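Local coordinates for glutamate receptor 1 (Adineta vaga, PDB 4IO4), which binds amino acids such as L-glutamate and serine through this extracellular ligand-binding domain and probably works as a ligand-gated ion channel, at residues Leu10-Ile15 against Ile81-Ile86; Thr87-Arg92 against Gly138-Asp143; Ile133-Gly138 against Val176-Ile181. All coordinates share one frame; numbering follows the deposited sequence. Where two conformers were deposited one is given.

Contact 1 of 3, residues Leu10-Ile15 against Ile81-Ile86; sequences LRIGVI and IAIGDI. With SER (serine), chain C.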
# COMPACT_ATOMS: atom_id res chain seq x y z
N LEU A 10 21.10 -11.38 10.17
CA LEU A 10 20.72 -10.78 8.88
C LEU A 10 21.54 -9.55 8.64
O LEU A 10 21.64 -8.70 9.50
CB LEU A 10 19.26 -10.37 8.85
CG LEU A 10 18.21 -11.44 9.03
CD1 LEU A 10 16.79 -10.78 9.01
CD2 LEU A 10 18.36 -12.54 7.98
N ARG A 11 22.17 -9.50 7.46
CA ARG A 11 22.86 -8.33 6.95
C ARG A 11 21.76 -7.45 6.36
O ARG A 11 21.13 -7.83 5.36
CB ARG A 11 23.89 -8.71 5.88
CG ARG A 11 25.09 -9.56 6.39
CD ARG A 11 25.87 -10.20 5.20
NE ARG A 11 24.93 -10.92 4.34
CZ ARG A 11 25.06 -11.12 3.04
NH1 ARG A 11 26.13 -10.70 2.38
NH2 ARG A 11 24.10 -11.77 2.39
N ILE A 12 21.52 -6.31 6.99
CA ILE A 12 20.43 -5.41 6.62
C ILE A 12 20.98 -4.16 5.97
O ILE A 12 21.65 -3.35 6.62
CB ILE A 12 19.63 -5.00 7.90
CG1 ILE A 12 19.11 -6.27 8.59
CG2 ILE A 12 18.47 -4.04 7.54
CD1 ILE A 12 18.22 -6.03 9.82
N GLY A 13 20.74 -4.02 4.68
CA GLY A 13 21.18 -2.82 3.99
C GLY A 13 20.27 -1.63 4.31
O GLY A 13 19.05 -1.73 4.27
N VAL A 14 20.87 -0.49 4.64
CA VAL A 14 20.09 0.76 4.80
C VAL A 14 20.75 1.86 3.98
O VAL A 14 21.93 1.73 3.57
CB VAL A 14 19.96 1.18 6.28
CG1 VAL A 14 19.25 0.09 7.09
CG2 VAL A 14 21.36 1.44 6.91
N ILE A 15 20.00 2.92 3.71
CA ILE A 15 20.46 3.97 2.83
C ILE A 15 20.09 5.34 3.45
O ILE A 15 18.98 5.53 3.93
CB ILE A 15 19.93 3.73 1.40
CG1 ILE A 15 20.34 4.87 0.46
CG2 ILE A 15 18.41 3.57 1.38
CD1 ILE A 15 20.17 4.51 -1.03
N ILE A 81 18.47 -8.56 3.60
CA ILE A 81 17.31 -7.72 3.32
C ILE A 81 17.80 -6.27 3.25
O ILE A 81 18.94 -5.96 3.63
CB ILE A 81 16.16 -7.86 4.35
CG1 ILE A 81 16.60 -7.42 5.74
CG2 ILE A 81 15.68 -9.31 4.41
CD1 ILE A 81 15.48 -7.45 6.76
N ALA A 82 16.96 -5.39 2.71
CA ALA A 82 17.26 -3.97 2.70
C ALA A 82 15.96 -3.23 3.08
O ALA A 82 14.89 -3.53 2.58
CB ALA A 82 17.77 -3.52 1.34
N ILE A 83 16.09 -2.26 3.98
CA ILE A 83 14.96 -1.57 4.56
C ILE A 83 15.20 -0.09 4.44
O ILE A 83 16.24 0.42 4.85
CB ILE A 83 14.87 -1.91 6.05
CG1 ILE A 83 14.76 -3.42 6.26
CG2 ILE A 83 13.68 -1.18 6.70
CD1 ILE A 83 14.53 -3.77 7.71
N GLY A 84 14.23 0.62 3.85
CA GLY A 84 14.30 2.04 3.80
C GLY A 84 13.09 2.59 3.06
O GLY A 84 12.07 1.93 2.89
N ASP A 85 13.22 3.81 2.57
CA ASP A 85 12.18 4.42 1.76
C ASP A 85 12.33 3.95 0.30
O ASP A 85 12.65 4.73 -0.60
CB ASP A 85 12.21 5.95 1.90
CG ASP A 85 13.62 6.56 1.76
OD1 ASP A 85 14.63 5.82 1.81
OD2 ASP A 85 13.74 7.81 1.57
N ILE A 86 12.11 2.65 0.09
CA ILE A 86 12.40 1.99 -1.16
C ILE A 86 11.08 1.67 -1.86
O ILE A 86 10.27 0.87 -1.38
CB ILE A 86 13.20 0.72 -0.93
CG1 ILE A 86 14.44 1.00 -0.11
CG2 ILE A 86 13.56 0.06 -2.23
CD1 ILE A 86 15.14 -0.33 0.41
N SER C . 11.66 5.95 -3.06
CA SER C . 12.57 6.24 -4.23
C SER C . 13.10 4.96 -4.83
O SER C . 12.99 3.86 -4.20
CB SER C . 13.74 7.16 -3.84
OG SER C . 13.30 8.49 -3.66
OXT SER C . 13.63 5.04 -5.95
O HOH W 1 17.40 2.88 5.00
O HOH W 2 16.21 5.16 3.99

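Contact 2 of 3, residues Thr87-Arg92 against Gly138-Asp143; sequences TVTSAR and GTAGED. With SER (serine), chain C.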
# COMPACT_ATOMS: atom_id res chain seq x y z
N THR A 87 10.87 2.32 -3.00
CA THR A 87 9.66 2.16 -3.76
C THR A 87 9.58 0.81 -4.44
O THR A 87 10.53 0.36 -5.08
CB THR A 87 9.55 3.31 -4.79
OG1 THR A 87 9.60 4.55 -4.09
CG2 THR A 87 8.29 3.21 -5.61
N VAL A 88 8.43 0.16 -4.30
CA VAL A 88 8.20 -1.09 -5.00
C VAL A 88 7.88 -0.78 -6.47
O VAL A 88 6.94 -0.05 -6.76
CB VAL A 88 7.03 -1.90 -4.38
CG1 VAL A 88 6.94 -3.23 -5.05
CG2 VAL A 88 7.23 -2.10 -2.88
N THR A 89 8.68 -1.29 -7.40
CA THR A 89 8.45 -1.07 -8.84
C THR A 89 8.48 -2.38 -9.62
O THR A 89 9.08 -3.36 -9.19
CB THR A 89 9.53 -0.13 -9.51
OG1 THR A 89 10.81 -0.80 -9.56
CG2 THR A 89 9.69 1.15 -8.74
N SER A 90 7.85 -2.39 -10.80
CA SER A 90 7.82 -3.58 -11.65
C SER A 90 9.23 -4.04 -12.03
O SER A 90 9.54 -5.23 -11.98
CB SER A 90 6.98 -3.34 -12.91
OG SER A 90 7.48 -2.26 -13.69
N ALA A 91 10.08 -3.09 -12.42
CA ALA A 91 11.44 -3.44 -12.84
C ALA A 91 12.24 -4.07 -11.68
O ALA A 91 12.96 -5.06 -11.88
CB ALA A 91 12.17 -2.21 -13.40
N ARG A 92 12.09 -3.53 -10.47
CA ARG A 92 12.79 -4.07 -9.33
C ARG A 92 12.26 -5.46 -8.95
O ARG A 92 13.03 -6.36 -8.57
CB ARG A 92 12.70 -3.09 -8.14
CG ARG A 92 13.50 -1.82 -8.39
CD ARG A 92 13.14 -0.73 -7.40
NE ARG A 92 13.89 0.48 -7.67
CZ ARG A 92 13.81 1.58 -6.93
NH1 ARG A 92 13.04 1.60 -5.86
NH2 ARG A 92 14.52 2.66 -7.25
N GLY A 138 18.49 6.30 -10.94
CA GLY A 138 18.29 5.08 -10.17
C GLY A 138 17.21 5.23 -9.10
O GLY A 138 17.28 4.60 -8.05
N THR A 139 16.24 6.09 -9.36
CA THR A 139 15.09 6.25 -8.48
C THR A 139 13.82 6.08 -9.27
O THR A 139 13.81 6.12 -10.51
CB THR A 139 15.03 7.64 -7.80
OG1 THR A 139 14.80 8.67 -8.78
CG2 THR A 139 16.32 7.91 -7.05
N ALA A 140 12.73 5.90 -8.54
CA ALA A 140 11.44 5.75 -9.17
C ALA A 140 11.03 7.03 -9.88
O ALA A 140 10.32 7.00 -10.90
CB ALA A 140 10.41 5.36 -8.12
N GLY A 141 11.50 8.17 -9.39
CA GLY A 141 11.30 9.43 -10.09
C GLY A 141 11.85 9.45 -11.53
O GLY A 141 11.24 10.00 -12.46
N GLU A 142 13.00 8.84 -11.71
CA GLU A 142 13.55 8.70 -13.05
C GLU A 142 12.62 7.90 -13.93
O GLU A 142 12.35 8.31 -15.07
CB GLU A 142 14.93 8.06 -13.01
CG GLU A 142 15.54 7.89 -14.39
CD GLU A 142 16.92 7.18 -14.44
OE1 GLU A 142 17.31 6.40 -13.54
OE2 GLU A 142 17.63 7.41 -15.44
N ASP A 143 12.13 6.75 -13.42
CA ASP A 143 11.23 5.90 -14.19
C ASP A 143 10.00 6.74 -14.61
O ASP A 143 9.53 6.62 -15.75
CB ASP A 143 10.71 4.69 -13.38
CG ASP A 143 11.81 3.76 -12.84
OD1 ASP A 143 12.97 3.78 -13.33
OD2 ASP A 143 11.49 2.97 -11.90
N SER C . 11.66 5.95 -3.06
CA SER C . 12.57 6.24 -4.23
C SER C . 13.10 4.96 -4.83
O SER C . 12.99 3.86 -4.20
CB SER C . 13.74 7.16 -3.84
OG SER C . 13.30 8.49 -3.66
OXT SER C . 13.63 5.04 -5.95
O HOH W 3 12.45 0.77 -11.07

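Contact 3 of 3, residues Ile133-Gly138 against Val176-Ile181; sequences IGIRIG and VSFMDI. With SER (serine), chain C.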
# COMPACT_ATOMS: atom_id res chain seq x y z
N ILE A 133 15.35 20.31 -15.36
CA ILE A 133 14.63 19.34 -14.53
C ILE A 133 15.65 18.38 -13.99
O ILE A 133 16.22 17.56 -14.72
CB ILE A 133 13.58 18.60 -15.36
CG1 ILE A 133 12.64 19.61 -16.00
CG2 ILE A 133 12.81 17.63 -14.49
CD1 ILE A 133 11.61 19.01 -16.97
N GLY A 134 15.90 18.47 -12.69
CA GLY A 134 16.83 17.55 -12.06
C GLY A 134 16.17 16.23 -11.68
O GLY A 134 15.08 16.19 -11.11
N ILE A 135 16.83 15.13 -12.00
CA ILE A 135 16.27 13.81 -11.70
C ILE A 135 17.35 12.95 -11.14
O ILE A 135 18.38 12.73 -11.79
CB ILE A 135 15.74 13.13 -12.97
CG1 ILE A 135 14.55 13.91 -13.56
CG2 ILE A 135 15.40 11.66 -12.66
CD1 ILE A 135 13.28 13.90 -12.73
N ARG A 136 17.14 12.45 -9.93
CA ARG A 136 18.07 11.53 -9.33
C ARG A 136 18.06 10.20 -10.09
O ARG A 136 17.04 9.51 -10.14
CB ARG A 136 17.72 11.32 -7.87
CG ARG A 136 18.12 12.45 -6.94
CD ARG A 136 17.59 12.20 -5.47
NE ARG A 136 16.14 12.39 -5.43
CZ ARG A 136 15.28 11.62 -4.77
NH1 ARG A 136 15.70 10.57 -4.07
NH2 ARG A 136 13.99 11.91 -4.83
N ILE A 137 19.19 9.82 -10.66
CA ILE A 137 19.24 8.56 -11.40
C ILE A 137 19.09 7.37 -10.43
O ILE A 137 19.49 7.44 -9.26
CB ILE A 137 20.52 8.45 -12.23
CG1 ILE A 137 21.76 8.46 -11.34
CG2 ILE A 137 20.57 9.58 -13.30
CD1 ILE A 137 23.07 8.19 -12.11
N GLY A 138 18.49 6.30 -10.94
CA GLY A 138 18.29 5.08 -10.17
C GLY A 138 17.21 5.23 -9.10
O GLY A 138 17.28 4.60 -8.05
N VAL A 176 13.36 22.44 -10.88
CA VAL A 176 12.48 21.47 -10.22
C VAL A 176 13.16 20.13 -10.10
O VAL A 176 14.09 19.81 -10.84
CB VAL A 176 11.17 21.20 -11.00
CG1 VAL A 176 10.32 22.43 -11.12
CG2 VAL A 176 11.44 20.61 -12.36
N SER A 177 12.68 19.34 -9.14
CA SER A 177 12.98 17.92 -9.08
C SER A 177 11.76 17.19 -8.51
O SER A 177 10.74 17.81 -8.24
CB SER A 177 14.19 17.63 -8.22
OG SER A 177 14.59 16.28 -8.45
N PHE A 178 11.88 15.88 -8.36
CA PHE A 178 10.85 15.04 -7.73
C PHE A 178 11.31 14.45 -6.41
O PHE A 178 12.47 14.02 -6.29
CB PHE A 178 10.47 13.88 -8.62
CG PHE A 178 9.92 14.28 -9.96
CD1 PHE A 178 9.28 15.50 -10.15
CD2 PHE A 178 10.01 13.40 -11.04
CE1 PHE A 178 8.76 15.86 -11.40
CE2 PHE A 178 9.49 13.78 -12.30
CZ PHE A 178 8.86 15.00 -12.46
N MET A 179 10.40 14.38 -5.43
CA MET A 179 10.69 13.74 -4.13
C MET A 179 9.48 12.97 -3.65
O MET A 179 8.35 13.37 -3.89
CB MET A 179 11.02 14.75 -3.03
CG MET A 179 12.43 15.25 -2.99
SD MET A 179 12.74 16.20 -1.47
CE MET A 179 13.13 14.90 -0.33
N ASP A 180 9.73 11.90 -2.90
CA ASP A 180 8.68 11.19 -2.22
C ASP A 180 8.06 12.14 -1.24
O ASP A 180 8.73 13.00 -0.68
CB ASP A 180 9.21 9.99 -1.44
CG ASP A 180 9.87 8.95 -2.33
OD1 ASP A 180 9.37 8.71 -3.46
OD2 ASP A 180 10.89 8.37 -1.89
N ILE A 181 6.77 11.98 -1.02
CA ILE A 181 6.01 12.90 -0.23
C ILE A 181 6.43 13.00 1.23
O ILE A 181 6.50 14.11 1.77
CB ILE A 181 4.51 12.58 -0.33
CG1 ILE A 181 3.69 13.77 0.18
CG2 ILE A 181 4.17 11.28 0.37
CD1 ILE A 181 2.22 13.66 -0.21
N SER C . 11.66 5.95 -3.06
CA SER C . 12.57 6.24 -4.23
C SER C . 13.10 4.96 -4.83
O SER C . 12.99 3.86 -4.20
CB SER C . 13.74 7.16 -3.84
OG SER C . 13.30 8.49 -3.66
OXT SER C . 13.63 5.04 -5.95
O HOH W 4 14.85 13.27 -8.26

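Contact 1 of 3, residues Leu10-Ile15 against Ile81-Ile86
Within Leu10-Ile15 and Ile81-Ile86, strand 9-14 and the short strand at Ile81-Ala82 pair in parallel, with Ile12 bridged to Ile81 and Gly13 to Ala82. Three backbone bonds hold them: Ile81 N to Arg11 O, Gly13 N to Ile81 O (2.8 Å) and Ile83 N to Gly13 O. At Gly13 and Ala82 the CA atoms come within 4.3 Å of each other, and Ala82 CB rests 3.7 Å from Gly13 O. Ile12 and Ile81 share one face of the sheet, lying side by side and pointing the same way, with their CG1 atoms 4.0 Å apart. Ile81 brings its CG1 branch over toward the partner strand by placing it between its own N and carbonyl carbon (chi1 63°), and its CD1 then reaches Leu10 CD1. The other branch of Ile12, CG2, runs obliquely against the end of Ile83, 4.0 Å from Ile83 CD1.

Beyond Ile83 the chains part and water takes over from direct bonding. One water accepts from Ile15 N and lies close to Ile83 O; a second lies within hydrogen-bonding distance of both Ile15 O and Asp85 OD1. Asp85 sits at the centre of an inverse gamma turn, and its carbonyl faces the ligand: the amino group of the bound serine donates to Asp85 O (2.9 Å). Its carboxylate is also bonded to Tyr67 and Ser17 and forms a salt bridge with Arg162.

This is the parallel sheet of the first lobe of a bilobed, periplasmic-binding-protein-like fold, one strand running on into the ligand site. Strand 55-60 pairs with the other edge of strand 9-14, making the latter the central one of three. Helix 67-75 packs on Ala82, Ile15 and Ile86, while strand 200-211 meets Ala82, Ile83, Asp85 and Ile86.

Contact 2 of 3, residues Thr87-Arg92 against Gly138-Asp143
Thr87 meets Ala140 through methyl groups, CG2 to CB at 3.9 Å, while its hydroxyl and N-H turn to the bound serine. With OG1 anti to the carbonyl carbon (chi1 -57°), the hydroxyl accepts from the ligand amino group, SER N to Thr87 OG1 being 2.7 Å, and Thr87 N donates almost straight to one carboxylate oxygen, SER O. At Thr89 the hydroxyl caps the short helix that follows, taking Arg92 N, and a water joins it to Asp143 OD2; the CG2 methyl lies 4.1 Å from that same oxygen, the two side chains crossing at about a right angle.

Arg92 sends an extended chain back to the ligand. Its NH1 bonds to SER O (2.8 Å, 175°) and its NH2 to SER OXT (2.9 Å), so the guanidinium meets the carboxylate edge-on with a two-point grip. NH1 also donates to a lone pair of Thr87 O, and NH2 to Thr68, which together should limit rotation of the group. From the facing segment, Ala140 N gives SER OXT a further bond of 2.9 Å, at the start of a helix whose N-cap is Thr139. Arginine plus backbone N-H groups gathered round the alpha-carboxylate, bridging two lobes, is the amino-acid site of ionotropic glutamate receptor ligand-binding domains.

Contact 3 of 3, residues Ile133-Gly138 against Val176-Ile181
This contact belongs to the second lobe of the bilobed, periplasmic-binding-protein-like fold, where strands 134-136 and 176-180 run roughly parallel, their axes 33° apart, and lead to the amino-acid site. They are joined by a single backbone bridge, between Ile133 and Val176, in which Gly134 N donates to Val176 O (2.9 Å). Here the two side chains lie alongside and point the same way, Ile133 CG2 being 3.9 Å from Val176 CG2.

One residue on, a side chain replaces the backbone donor. Ser177 turns its OG anti to its own N (chi1 -167°) and gives its proton to Gly134 O at 2.7 Å, approaching from well above the carbonyl plane. Phe178 N is buried without a partner. The strands diverge here, and a water bridges them, donating to Ser177 OG and accepting from Arg136 N and, weakly, from Arg136 NE. Away from this water, Ile135 CD1 packs obliquely on the Phe178 ring, 3.7 Å from CD2; Phe202 meets the same ring edge-to-face.

Arg136 closes the gap from farther along. Its chain bends at chi3 (-72°), which carries the guanidinium across to the second strand, where NH2 bonds to Phe178 O (3.0 Å), the oxygen lying in the guanidinium plane. Met165 of helix 162-171 packs against Arg136, Ser177 and Met179. Held this way, Arg136 presents NH1 to the ligand hydroxyl, SER OG, at 3.2 Å. Asp180, at the end of strand 176-180, completes the grip: its OD2 accepts from both SER N at 2.8 Å and SER OG at 3.0 Å.

How the contacts relate
All three contacts are buried, and each supplies a different share of the serine site. Contact 1 is sheet core in one lobe, mostly backbone bonds and aliphatic packing, and hydrogen-bonds the ligand through a backbone carbonyl, that of Asp85. Contact 3 is its counterpart across the chain's centre, about 21 Å away between centres, but with a single bridge and more hydrogen bonding by side chains. Contact 2 has no clear direct hydrogen bond between its segments; the ligand carboxylate and a water join them. Its first segment continues directly from Ile86 of contact 1, and its second shares Gly138 with contact 3, so it spans the two lobes.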